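Local coordinates for agglutinin (Rhizoctonia solani, PDB 4G9M), which is a lectin with a ricin-type beta-trefoil fold that probably binds carbohydrates and assembles as a domain-swapped dimer, at residues H106-L111 and Y126-A131. Numbering follows the deposited sequence.
Sequences HRLFVL and YYNNNA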
# COMPACT_ATOMS: atom_id res chain seq x y z
N HIS B 106 -14.17 4.25 -0.54
CA HIS B 106 -14.26 5.59 0.05
C HIS B 106 -12.85 6.02 0.42
O HIS B 106 -12.53 6.12 1.60
CB HIS B 106 -15.11 5.55 1.32
CG HIS B 106 -16.49 4.98 1.11
ND1 HIS B 106 -16.73 3.62 1.02
CD2 HIS B 106 -17.69 5.58 0.98
CE1 HIS B 106 -18.02 3.42 0.84
NE2 HIS B 106 -18.63 4.59 0.81
N ARG B 107 -12.01 6.31 -0.58
CA ARG B 107 -10.56 6.32 -0.37
C ARG B 107 -10.02 7.52 0.40
O ARG B 107 -8.83 7.55 0.74
CB ARG B 107 -9.82 6.20 -1.71
CG ARG B 107 -9.99 4.86 -2.39
CD ARG B 107 -9.04 4.69 -3.56
NE ARG B 107 -9.33 3.49 -4.33
CZ ARG B 107 -8.51 2.96 -5.23
NH1 ARG B 107 -7.34 3.52 -5.48
NH2 ARG B 107 -8.87 1.86 -5.89
N LEU B 108 -10.86 8.51 0.66
CA LEU B 108 -10.46 9.62 1.52
C LEU B 108 -10.44 9.17 2.98
O LEU B 108 -9.89 9.87 3.83
CB LEU B 108 -11.41 10.82 1.39
CG LEU B 108 -11.33 11.70 0.13
CD1 LEU B 108 -12.36 12.81 0.24
CD2 LEU B 108 -9.94 12.28 -0.07
N PHE B 109 -11.04 8.01 3.25
CA PHE B 109 -11.20 7.53 4.63
C PHE B 109 -10.29 6.37 4.98
O PHE B 109 -10.17 5.41 4.22
CB PHE B 109 -12.66 7.17 4.91
CG PHE B 109 -13.57 8.36 4.83
CD1 PHE B 109 -13.74 9.20 5.92
CD2 PHE B 109 -14.22 8.66 3.66
CE1 PHE B 109 -14.56 10.32 5.84
CE2 PHE B 109 -15.05 9.78 3.56
CZ PHE B 109 -15.21 10.61 4.66
N VAL B 110 -9.69 6.47 6.17
CA VAL B 110 -8.84 5.41 6.71
C VAL B 110 -9.27 5.01 8.12
O VAL B 110 -9.96 5.77 8.79
CB VAL B 110 -7.35 5.82 6.75
CG1 VAL B 110 -6.77 5.94 5.33
CG2 VAL B 110 -7.15 7.10 7.55
N LEU B 111 -8.84 3.82 8.55
CA LEU B 111 -9.04 3.38 9.93
C LEU B 111 -8.22 4.25 10.86
O LEU B 111 -7.01 4.42 10.67
CB LEU B 111 -8.64 1.91 10.10
CG LEU B 111 -9.76 0.87 9.98
CD1 LEU B 111 -10.50 1.03 8.69
CD2 LEU B 111 -9.21 -0.54 10.12
N TYR B 126 -13.80 5.53 11.06
CA TYR B 126 -13.40 6.00 9.72
C TYR B 126 -13.13 7.48 9.84
O TYR B 126 -13.88 8.19 10.52
CB TYR B 126 -14.50 5.73 8.66
CG TYR B 126 -14.62 4.25 8.41
CD1 TYR B 126 -13.73 3.59 7.59
CD2 TYR B 126 -15.59 3.50 9.06
CE1 TYR B 126 -13.81 2.21 7.40
CE2 TYR B 126 -15.67 2.10 8.88
CZ TYR B 126 -14.78 1.48 8.05
OH TYR B 126 -14.85 0.10 7.88
N TYR B 127 -12.07 7.96 9.21
CA TYR B 127 -11.75 9.39 9.33
C TYR B 127 -10.90 9.82 8.16
O TYR B 127 -10.12 9.03 7.64
CB TYR B 127 -10.99 9.65 10.63
CG TYR B 127 -11.11 11.02 11.28
CD1 TYR B 127 -12.34 11.52 11.74
CD2 TYR B 127 -9.97 11.78 11.53
CE1 TYR B 127 -12.42 12.75 12.39
CE2 TYR B 127 -10.05 13.01 12.19
CZ TYR B 127 -11.27 13.50 12.61
OH TYR B 127 -11.33 14.70 13.27
N ASN B 128 -11.03 11.08 7.77
CA ASN B 128 -10.25 11.62 6.66
C ASN B 128 -8.77 11.34 6.85
O ASN B 128 -8.23 11.56 7.94
CB ASN B 128 -10.48 13.13 6.55
CG ASN B 128 -9.89 13.72 5.29
OD1 ASN B 128 -10.46 13.59 4.21
ND2 ASN B 128 -8.75 14.38 5.42
N ASN B 129 -8.12 10.84 5.80
CA ASN B 129 -6.71 10.48 5.89
C ASN B 129 -5.88 11.75 5.94
O ASN B 129 -5.75 12.47 4.95
CB ASN B 129 -6.29 9.60 4.71
CG ASN B 129 -4.89 9.01 4.87
OD1 ASN B 129 -4.27 9.15 5.92
ND2 ASN B 129 -4.40 8.34 3.82
N ASN B 130 -5.31 12.01 7.11
CA ASN B 130 -4.41 13.14 7.30
C ASN B 130 -2.98 12.66 7.48
O ASN B 130 -2.07 13.46 7.71
CB ASN B 130 -4.82 13.91 8.54
CG ASN B 130 -6.23 14.46 8.42
OD1 ASN B 130 -6.60 15.00 7.38
ND2 ASN B 130 -7.05 14.27 9.46
N ALA B 131 -2.80 11.34 7.37
CA ALA B 131 -1.52 10.69 7.63
C ALA B 131 -0.90 11.10 8.96
O ALA B 131 0.30 11.33 9.05
CB ALA B 131 -0.55 10.89 6.48
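Y127 N and H106 O lie in the plane of the F109 ring, at its edge, while F109 CD1 approaches Y127 C obliquely at 3.7 Å. The ring of Y126 has CD1 of L111 near its CE1, again at a slant, and these two side chains run side by side in the same direction. The pairing belongs to the antiparallel beta hairpin formed by strands 109-113 and 122-128 of a beta-trefoil lectin. Y126 and L111 share one side of the hairpin and both touch V81, while the Y126 hydroxyl hydrogen-bonds to G70 O. V110 and Y127 form a hydrogen-bonded pair: V110 N donates to Y127 O in a nearly straight hydrogen bond (3.0 Å, 175°), and Y127 N donates back to V110 O. A type I turn from H106 to F109 brings the chain round a corner just before the hairpin, closed by F109 N on H106 O. At that corner L108 O receives N129 N at 2.8 Å, nearly along the C=O axis, and also a CA-H...O contact from N128 CA, which ties the turn to the chain leaving the second strand. Side chains of V110 and N129 cross obliquely: the anti position of N129 CG to its backbone N (chi1 -171°) brings that carbon against V110 CG1, at 3.6 Å, and V110 CG2 lies 3.8 Å from N129 CA. ND2 of the N129 amide donates a hydrogen bond to N56 OD1 of the second subunit, linking the loop that follows strand 122-128 to the other chain. The amide's other end closes an Asx turn, N129 OD1 accepting A131 N at 3.0 Å from 40° above the carbonyl plane.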